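PDB 3OG2: beta-galactosidase from Trichoderma reesei, which probably hydrolyses terminal non-reducing beta-D-galactose residues in beta-D-galactosides, as a glycoprotein of glycoside hydrolase family 35. Local coordinates for residues A[78-86]-A[123-134]; A[180-188]-A[789-797]. All blocks are in the same frame, centred on the assembly; numbering follows the deposited sequence.

Interaction 1 of 2, residues A[78-86]-A[123-134]. With NAG (2-acetamido-2-deoxy-beta-D-glucopyranose), chain E.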
loop_
_atom_site.group_PDB
_atom_site.type_symbol
_atom_site.label_atom_id
_atom_site.label_comp_id
_atom_site.label_asym_id
_atom_site.label_seq_id
_atom_site.Cartn_x
_atom_site.Cartn_y
_atom_site.Cartn_z
ATOM N N ASP A 78 10.892 6.234 4.066
ATOM C CA ASP A 78 11.030 7.381 3.171
ATOM C C ASP A 78 12.007 8.377 3.767
ATOM O O ASP A 78 11.683 9.119 4.721
ATOM C CB ASP A 78 9.626 7.986 2.978
ATOM C CG ASP A 78 9.614 9.124 2.013
ATOM O OD1 ASP A 78 10.648 9.589 1.500
ATOM O OD2 ASP A 78 8.457 9.621 1.711
ATOM N N TRP A 79 13.210 8.422 3.188
ATOM C CA TRP A 79 14.293 9.284 3.687
ATOM C C TRP A 79 13.828 10.737 3.744
ATOM O O TRP A 79 14.164 11.454 4.708
ATOM C CB TRP A 79 15.480 9.078 2.715
ATOM C CG TRP A 79 16.685 9.926 2.935
ATOM C CD1 TRP A 79 17.050 10.727 4.017
ATOM C CD2 TRP A 79 17.756 10.060 1.981
ATOM N NE1 TRP A 79 18.256 11.322 3.769
ATOM C CE2 TRP A 79 18.715 10.936 2.530
ATOM C CE3 TRP A 79 17.985 9.521 0.720
ATOM C CZ2 TRP A 79 19.879 11.281 1.860
ATOM C CZ3 TRP A 79 19.132 9.853 0.042
ATOM C CH2 TRP A 79 20.066 10.732 0.620
ATOM N N ALA A 80 13.097 11.206 2.750
ATOM C CA ALA A 80 12.702 12.621 2.661
ATOM C C ALA A 80 11.920 13.059 3.911
ATOM O O ALA A 80 11.934 14.247 4.232
ATOM C CB ALA A 80 11.841 12.857 1.422
ATOM N N LEU A 81 11.241 12.117 4.600
ATOM C CA LEU A 81 10.518 12.506 5.843
ATOM C C LEU A 81 11.402 12.520 7.071
ATOM O O LEU A 81 11.004 13.166 8.051
ATOM C CB LEU A 81 9.349 11.520 6.048
ATOM C CG LEU A 81 8.230 11.663 4.974
ATOM C CD1 LEU A 81 7.257 10.494 5.144
ATOM C CD2 LEU A 81 7.533 12.994 5.120
ATOM N N LEU A 82 12.535 11.784 7.008
ATOM C CA LEU A 82 13.360 11.619 8.211
ATOM C C LEU A 82 14.594 12.465 8.213
ATOM O O LEU A 82 15.250 12.570 9.264
ATOM C CB LEU A 82 13.777 10.137 8.316
ATOM C CG LEU A 82 12.606 9.161 8.278
ATOM C CD1 LEU A 82 13.107 7.767 8.659
ATOM C CD2 LEU A 82 11.474 9.559 9.225
ATOM N N GLU A 83 14.978 13.070 7.097
ATOM C CA GLU A 83 16.144 13.959 7.084
ATOM C C GLU A 83 15.819 15.173 6.225
ATOM O O GLU A 83 16.529 15.516 5.279
ATOM C CB GLU A 83 17.427 13.229 6.640
ATOM C CG GLU A 83 18.674 13.991 7.098
ATOM C CD GLU A 83 19.967 13.451 6.532
ATOM O OE1 GLU A 83 19.951 12.600 5.660
ATOM O OE2 GLU A 83 21.044 13.927 6.983
ATOM N N GLY A 84 14.688 15.817 6.588
ATOM C CA GLY A 84 14.292 17.010 5.831
ATOM C C GLY A 84 15.330 18.108 5.899
ATOM O O GLY A 84 15.470 18.878 4.948
ATOM N N LYS A 85 16.068 18.226 7.006
ATOM C CA LYS A 85 17.217 19.116 7.086
ATOM C C LYS A 85 18.503 18.313 6.978
ATOM O O LYS A 85 18.650 17.354 7.769
ATOM C CB LYS A 85 17.244 19.872 8.418
ATOM C CG LYS A 85 18.417 20.800 8.462
ATOM C CD LYS A 85 18.290 22.134 8.976
ATOM C CE LYS A 85 19.627 22.925 9.052
ATOM N NZ LYS A 85 19.606 23.707 10.323
ATOM N N PRO A 86 19.354 18.600 6.035
ATOM C CA PRO A 86 20.539 17.785 5.864
ATOM C C PRO A 86 21.338 17.744 7.162
ATOM O O PRO A 86 21.586 18.800 7.780
ATOM C CB PRO A 86 21.351 18.474 4.780
ATOM C CG PRO A 86 20.464 19.539 4.230
ATOM C CD PRO A 86 19.260 19.697 5.082
ATOM N N VAL A 123 6.459 8.086 -4.163
ATOM C CA VAL A 123 6.609 9.150 -3.176
ATOM C C VAL A 123 7.465 10.268 -3.792
ATOM O O VAL A 123 8.249 10.044 -4.735
ATOM C CB VAL A 123 7.229 8.727 -1.834
ATOM C CG1 VAL A 123 6.371 7.607 -1.210
ATOM C CG2 VAL A 123 8.702 8.333 -1.915
ATOM N N SER A 124 7.325 11.468 -3.213
ATOM C CA SER A 124 8.085 12.617 -3.705
ATOM C C SER A 124 9.591 12.280 -3.691
ATOM O O SER A 124 10.119 11.791 -2.687
ATOM C CB SER A 124 7.816 13.817 -2.792
ATOM O OG SER A 124 8.480 14.954 -3.349
ATOM N N GLY A 125 10.253 12.551 -4.812
ATOM C CA GLY A 125 11.692 12.336 -5.032
ATOM C C GLY A 125 12.041 10.859 -5.073
ATOM O O GLY A 125 13.253 10.515 -5.037
ATOM N N GLY A 126 11.073 9.931 -5.089
ATOM C CA GLY A 126 11.370 8.537 -4.903
ATOM C C GLY A 126 12.063 8.269 -3.550
ATOM O O GLY A 126 12.732 7.226 -3.422
ATOM N N GLY A 127 11.841 9.132 -2.586
ATOM C CA GLY A 127 12.439 9.009 -1.254
ATOM C C GLY A 127 13.564 10.005 -1.063
ATOM O O GLY A 127 13.942 10.311 0.085
ATOM N N PHE A 128 14.151 10.532 -2.140
ATOM C CA PHE A 128 15.267 11.449 -1.987
ATOM C C PHE A 128 14.778 12.804 -1.452
ATOM O O PHE A 128 13.885 13.397 -2.077
ATOM C CB PHE A 128 15.925 11.698 -3.364
ATOM C CG PHE A 128 16.769 10.537 -3.873
ATOM C CD1 PHE A 128 17.322 9.592 -3.022
ATOM C CD2 PHE A 128 17.000 10.471 -5.258
ATOM C CE1 PHE A 128 18.153 8.572 -3.536
ATOM C CE2 PHE A 128 17.851 9.466 -5.725
ATOM C CZ PHE A 128 18.448 8.549 -4.881
ATOM N N PRO A 129 15.375 13.327 -0.394
ATOM C CA PRO A 129 15.029 14.683 0.046
ATOM C C PRO A 129 15.352 15.704 -1.060
ATOM O O PRO A 129 16.308 15.573 -1.855
ATOM C CB PRO A 129 15.947 14.947 1.233
ATOM C CG PRO A 129 16.312 13.556 1.715
ATOM C CD PRO A 129 16.401 12.718 0.460
ATOM N N GLY A 130 14.571 16.789 -1.116
ATOM C CA GLY A 130 14.740 17.774 -2.188
ATOM C C GLY A 130 16.116 18.453 -2.170
ATOM O O GLY A 130 16.525 18.992 -3.210
ATOM N N TRP A 131 16.809 18.438 -1.007
ATOM C CA TRP A 131 18.158 19.005 -1.032
ATOM C C TRP A 131 19.147 18.199 -1.859
ATOM O O TRP A 131 20.228 18.744 -2.146
ATOM C CB TRP A 131 18.621 19.231 0.392
ATOM C CG TRP A 131 18.460 18.162 1.418
ATOM C CD1 TRP A 131 17.457 18.047 2.305
ATOM C CD2 TRP A 131 19.378 17.096 1.676
ATOM N NE1 TRP A 131 17.635 16.972 3.115
ATOM C CE2 TRP A 131 18.811 16.364 2.763
ATOM C CE3 TRP A 131 20.607 16.676 1.135
ATOM C CZ2 TRP A 131 19.407 15.228 3.324
ATOM C CZ3 TRP A 131 21.175 15.537 1.716
ATOM C CH2 TRP A 131 20.585 14.837 2.787
ATOM N N LEU A 132 18.790 16.997 -2.325
ATOM C CA LEU A 132 19.675 16.339 -3.303
ATOM C C LEU A 132 19.657 17.054 -4.633
ATOM O O LEU A 132 20.518 16.804 -5.476
ATOM C CB LEU A 132 19.282 14.872 -3.467
ATOM C CG LEU A 132 19.765 13.938 -2.349
ATOM C CD1 LEU A 132 19.501 12.488 -2.796
ATOM C CD2 LEU A 132 21.166 14.047 -1.819
ATOM N N GLN A 133 18.689 17.980 -4.903
ATOM C CA GLN A 133 18.822 18.781 -6.097
ATOM C C GLN A 133 20.074 19.666 -6.062
ATOM O O GLN A 133 20.510 20.076 -7.135
ATOM C CB GLN A 133 17.585 19.683 -6.304
ATOM C CG GLN A 133 16.286 18.892 -6.401
ATOM C CD GLN A 133 15.214 19.583 -7.199
ATOM O OE1 GLN A 133 15.255 20.828 -7.379
ATOM N NE2 GLN A 133 14.196 18.851 -7.694
ATOM N N ARG A 134 20.646 19.892 -4.883
ATOM C CA ARG A 134 21.833 20.698 -4.773
ATOM C C ARG A 134 23.111 19.850 -4.780
ATOM O O ARG A 134 24.211 20.357 -4.562
ATOM C CB ARG A 134 21.790 21.501 -3.472
ATOM C CG ARG A 134 20.548 22.407 -3.453
ATOM C CD ARG A 134 20.692 23.480 -2.384
ATOM N NE ARG A 134 21.000 23.026 -1.023
ATOM C CZ ARG A 134 20.072 22.748 -0.094
ATOM N NH1 ARG A 134 18.765 22.864 -0.383
ATOM N NH2 ARG A 134 20.411 22.374 1.141
HETATM C C1 NAG E . 26.978 23.451 -3.861
HETATM C C2 NAG E . 26.510 23.676 -2.412
HETATM C C3 NAG E . 27.637 23.977 -1.438
HETATM C C4 NAG E . 28.808 22.985 -1.561
HETATM C C5 NAG E . 29.128 22.817 -3.056
HETATM C C6 NAG E . 30.294 21.839 -3.238
HETATM C C7 NAG E . 24.297 24.426 -1.642
HETATM C C8 NAG E . 23.566 25.706 -1.276
HETATM N N2 NAG E . 25.459 24.641 -2.266
HETATM O O3 NAG E . 27.191 24.007 -0.088
HETATM O O4 NAG E . 29.934 23.526 -0.858
HETATM O O5 NAG E . 27.942 22.386 -3.765
HETATM O O6 NAG E . 30.947 21.945 -4.483
HETATM O O7 NAG E . 23.957 23.391 -1.046
#
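The CG-CD edge of P129 rests on one face of the W79 indole, with CG 3.5 Å from the centroid of the five-membered ring and almost on the ring normal, a CH-pi contact. P86 repeats this on W131, where its CG sits 3.6 Å from the five-membered ring centroid, while P129 CB covers the opposite face. W131 is thus sandwiched between two prolines. W79, F128 and W131 form an aromatic cluster without parallel stacking: W79 CZ2 meets W131 CH2 at 3.7 Å with the six-membered rings 87° apart, and W79 CZ3 meets F128 CD1 rim to rim. L132 CD1 touches W79 CH2 at 3.9 Å and lies over a face of F128.

Polar bonds fix both indoles. W131 NE1 donates to E83 O (2.8 Å), which lies in the indole plane; NE1 sits close to the line of the C=O bond, the N-H bent moderately (152°). With CG between the backbone N and carbonyl carbon (chi1 47°), the ring edge faces this oxygen. W79 NE1 donates a hydrogen bond to the anti lone pair of E83 OE1 at 2.8 Å, so E83 holds one indole by its backbone and the other by its carboxylate. A80 N makes two weak bonds, to G127 O (2.9 Å) and to the N-cap carboxylate oxygen D78 OD1. Replacing W79 by alanine would probably strip P129 of its aromatic platform and leave E83 OE1 without its indole donor.

R134 NE binds O7 of the NAG, and its NH1 forms a salt bridge with E830. The short helix 79-82 follows strand 72-76; the partner loop follows strand 110-116, which pairs in parallel with strand 72-76; helix 144-163 packs on W79 and L132.

Interaction 2 of 2, residues A[180-188]-A[789-797]. With GLC (alpha-D-glucopyranose), chain C.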
loop_
_atom_site.group_PDB
_atom_site.type_symbol
_atom_site.label_atom_id
_atom_site.label_comp_id
_atom_site.label_asym_id
_atom_site.label_seq_id
_atom_site.Cartn_x
_atom_site.Cartn_y
_atom_site.Cartn_z
ATOM N N GLU A 180 15.187 -1.749 -7.128
ATOM C CA GLU A 180 15.095 -1.894 -8.585
ATOM C C GLU A 180 16.297 -1.241 -9.286
ATOM O O GLU A 180 16.171 -0.454 -10.235
ATOM C CB GLU A 180 13.775 -1.356 -9.174
ATOM C CG GLU A 180 12.604 -2.221 -8.722
ATOM C CD GLU A 180 11.331 -2.045 -9.473
ATOM O OE1 GLU A 180 11.145 -1.015 -10.153
ATOM O OE2 GLU A 180 10.393 -2.914 -9.405
ATOM N N TYR A 181 17.473 -1.637 -8.806
ATOM C CA TYR A 181 18.727 -1.173 -9.444
ATOM C C TYR A 181 18.941 -2.023 -10.672
ATOM O O TYR A 181 19.564 -3.097 -10.577
ATOM C CB TYR A 181 19.872 -1.251 -8.399
ATOM C CG TYR A 181 21.167 -0.724 -9.015
ATOM C CD1 TYR A 181 21.351 0.651 -9.228
ATOM C CD2 TYR A 181 22.202 -1.585 -9.380
ATOM C CE1 TYR A 181 22.535 1.115 -9.791
ATOM C CE2 TYR A 181 23.364 -1.120 -9.932
ATOM C CZ TYR A 181 23.520 0.225 -10.128
ATOM O OH TYR A 181 24.700 0.684 -10.703
ATOM N N SER A 182 18.343 -1.604 -11.802
ATOM C CA SER A 182 18.097 -2.569 -12.872
ATOM C C SER A 182 18.482 -2.098 -14.265
ATOM O O SER A 182 18.555 -2.941 -15.178
ATOM C CB SER A 182 16.594 -2.895 -12.898
ATOM O OG SER A 182 16.285 -3.500 -11.625
ATOM N N GLY A 183 18.849 -0.859 -14.411
ATOM C CA GLY A 183 19.423 -0.364 -15.645
ATOM C C GLY A 183 19.806 1.093 -15.473
ATOM O O GLY A 183 19.624 1.721 -14.425
ATOM N N ALA A 184 20.398 1.634 -16.525
ATOM C CA ALA A 184 20.876 3.025 -16.409
ATOM C C ALA A 184 20.786 3.724 -17.752
ATOM O O ALA A 184 20.538 3.119 -18.793
ATOM C CB ALA A 184 22.321 3.007 -15.943
ATOM N N ALA A 185 20.976 5.033 -17.716
ATOM C CA ALA A 185 20.964 5.847 -18.921
ATOM C C ALA A 185 22.154 5.505 -19.816
ATOM O O ALA A 185 23.145 4.900 -19.392
ATOM C CB ALA A 185 20.989 7.294 -18.509
ATOM N N GLU A 186 22.030 5.899 -21.076
ATOM C CA GLU A 186 23.065 5.556 -22.069
ATOM C C GLU A 186 24.408 6.078 -21.604
ATOM O O GLU A 186 24.464 7.225 -21.128
ATOM C CB GLU A 186 22.627 6.140 -23.421
ATOM C CG GLU A 186 23.531 5.696 -24.563
ATOM C CD GLU A 186 22.998 4.520 -25.359
ATOM O OE1 GLU A 186 23.108 3.364 -24.876
ATOM O OE2 GLU A 186 22.473 4.743 -26.477
ATOM N N GLY A 187 25.498 5.326 -21.668
ATOM C CA GLY A 187 26.813 5.900 -21.321
ATOM C C GLY A 187 27.137 5.753 -19.835
ATOM O O GLY A 187 28.265 5.995 -19.414
ATOM N N VAL A 188 26.188 5.368 -18.980
ATOM C CA VAL A 188 26.435 5.294 -17.568
ATOM C C VAL A 188 26.807 3.879 -17.173
ATOM O O VAL A 188 26.110 2.949 -17.558
ATOM C CB VAL A 188 25.159 5.748 -16.799
ATOM C CG1 VAL A 188 25.386 5.463 -15.328
ATOM C CG2 VAL A 188 24.912 7.222 -17.073
ATOM N N GLU A 789 10.332 11.077 -9.308
ATOM C CA GLU A 789 11.155 9.916 -9.070
ATOM C C GLU A 789 12.427 9.929 -9.916
ATOM O O GLU A 789 12.662 10.806 -10.764
ATOM C CB GLU A 789 10.315 8.627 -9.365
ATOM C CG GLU A 789 9.274 8.401 -8.271
ATOM C CD GLU A 789 8.334 7.274 -8.640
ATOM O OE1 GLU A 789 8.007 7.139 -9.886
ATOM O OE2 GLU A 789 7.908 6.530 -7.749
ATOM N N ASN A 790 13.287 8.931 -9.625
ATOM C CA ASN A 790 14.604 8.824 -10.254
ATOM C C ASN A 790 14.871 7.367 -10.575
ATOM O O ASN A 790 15.875 6.760 -10.190
ATOM C CB ASN A 790 15.678 9.385 -9.294
ATOM C CG ASN A 790 16.903 9.857 -10.054
ATOM O OD1 ASN A 790 17.038 11.059 -10.282
ATOM N ND2 ASN A 790 17.818 8.961 -10.457
ATOM N N TRP A 791 13.924 6.782 -11.347
ATOM C CA TRP A 791 13.934 5.347 -11.564
ATOM C C TRP A 791 15.054 4.886 -12.458
ATOM O O TRP A 791 15.477 3.720 -12.375
ATOM C CB TRP A 791 12.571 4.865 -12.129
ATOM C CG TRP A 791 12.537 3.368 -12.108
ATOM C CD1 TRP A 791 12.186 2.568 -11.062
ATOM C CD2 TRP A 791 12.867 2.492 -13.189
ATOM N NE1 TRP A 791 12.277 1.261 -11.413
ATOM C CE2 TRP A 791 12.693 1.165 -12.717
ATOM C CE3 TRP A 791 13.296 2.782 -14.506
ATOM C CZ2 TRP A 791 12.933 0.072 -13.522
ATOM C CZ3 TRP A 791 13.536 1.665 -15.317
ATOM C CH2 TRP A 791 13.349 0.370 -14.805
ATOM N N THR A 792 15.594 5.712 -13.322
ATOM C CA THR A 792 16.672 5.294 -14.247
ATOM C C THR A 792 17.961 5.943 -13.738
ATOM O O THR A 792 18.174 7.154 -13.813
ATOM C CB THR A 792 16.395 5.769 -15.649
ATOM O OG1 THR A 792 15.145 5.168 -16.090
ATOM C CG2 THR A 792 17.505 5.377 -16.616
ATOM N N THR A 793 18.853 5.143 -13.212
ATOM C CA THR A 793 20.160 5.612 -12.749
ATOM C C THR A 793 20.900 6.330 -13.867
ATOM O O THR A 793 21.011 5.800 -14.981
ATOM C CB THR A 793 20.944 4.389 -12.237
ATOM O OG1 THR A 793 20.300 3.921 -11.025
ATOM C CG2 THR A 793 22.366 4.771 -11.930
ATOM N N GLY A 794 21.396 7.533 -13.595
ATOM C CA GLY A 794 22.172 8.258 -14.601
ATOM C C GLY A 794 21.310 9.314 -15.285
ATOM O O GLY A 794 21.878 10.141 -15.977
ATOM N N ASP A 795 20.007 9.240 -15.084
ATOM C CA ASP A 795 19.067 10.252 -15.530
ATOM C C ASP A 795 18.590 10.897 -14.243
ATOM O O ASP A 795 17.775 10.239 -13.545
ATOM C CB ASP A 795 17.917 9.607 -16.263
ATOM C CG ASP A 795 16.897 10.594 -16.768
ATOM O OD1 ASP A 795 17.199 11.764 -16.510
ATOM O OD2 ASP A 795 15.881 10.183 -17.396
ATOM N N ASP A 796 19.074 12.040 -13.909
ATOM C CA ASP A 796 18.792 12.677 -12.612
ATOM C C ASP A 796 17.413 13.313 -12.589
ATOM O O ASP A 796 17.279 14.482 -12.197
ATOM C CB ASP A 796 19.890 13.726 -12.361
ATOM C CG ASP A 796 21.160 13.229 -11.698
ATOM O OD1 ASP A 796 21.217 12.079 -11.249
ATOM O OD2 ASP A 796 22.149 14.010 -11.639
ATOM N N SER A 797 16.384 12.560 -13.004
ATOM C CA SER A 797 15.061 13.152 -13.107
ATOM C C SER A 797 14.482 13.683 -11.819
ATOM O O SER A 797 13.631 14.595 -11.856
ATOM C CB SER A 797 14.087 12.099 -13.686
ATOM O OG SER A 797 14.154 10.896 -12.939
HETATM C C1 GLC C . 5.094 5.395 -15.763
HETATM C C2 GLC C . 5.659 3.995 -15.712
HETATM C C3 GLC C . 6.402 3.580 -14.463
HETATM C C4 GLC C . 7.161 4.735 -13.834
HETATM C C5 GLC C . 6.167 5.905 -13.671
HETATM C C6 GLC C . 6.675 6.887 -12.688
HETATM O O2 GLC C . 4.645 3.046 -15.961
HETATM O O3 GLC C . 7.298 2.542 -14.820
HETATM O O4 GLC C . 7.671 4.396 -12.557
HETATM O O5 GLC C . 5.772 6.346 -14.954
HETATM O O6 GLC C . 6.387 8.235 -12.723
HETATM O O HOH W 1 18.245 2.341 -12.316
#
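A single beta bridge joins A184 to T793, their CA atoms 4.5 Å apart, and its bond from A185 N to T793 O (2.8 Å) runs nearly straight into the carbonyl, beside type II turns at 185-188 and 792-795. A185 CB and V188 CG2 pack on the second turn, the latter 3.8 Å from G794 CA; a CB on G794 would clash with this methyl group. T792 CG2 touches the A184-A185 peptide from the other segment. A water stitches the loops beside the bridge, donating to G183 O (2.6 Å) and W791 O and accepting from T793 N.

At the far end the bond is between side chains. W791 NE1 donates to the anti lone pair of E180 OE1 at 2.8 Å, with the oxygen close to the indole plane and the carboxylate turned 82° from it. CG of W791 is anti to the backbone N (chi1 -170°), which carries the indole across to E180, a galactose-binding residue. Y181 CE1 comes within 3.8 Å of T793 OG1, while the tyrosine hydroxyl is bonded to N192 N. The loop 180-188 links barrel strand 172-177 to helix 193-205. The loop 789-797 reaches it from between strand 775-782, in an antiparallel sheet, and strand 803-811.

In the fold
Interactions 1 and 2 lie on the same side of the chain's centre, their centres about 18 Å apart, and touch directly: E789 CG packs 4.0 Å from V123 O, and N790 CB lies 4.2 Å from F128 CE2. The loop 123-134 therefore meets both the barrel segment 78-86 and the loop 789-797. Interaction 1 nears the galactose site at its V123 end, and interaction 2 takes part in it through E180. The V123 side chain is about 4 Å from those of I119 and A121, and the W791 side chain is about 4 Å from that of N120. At its other end, interaction 1 reaches a glycan through R134.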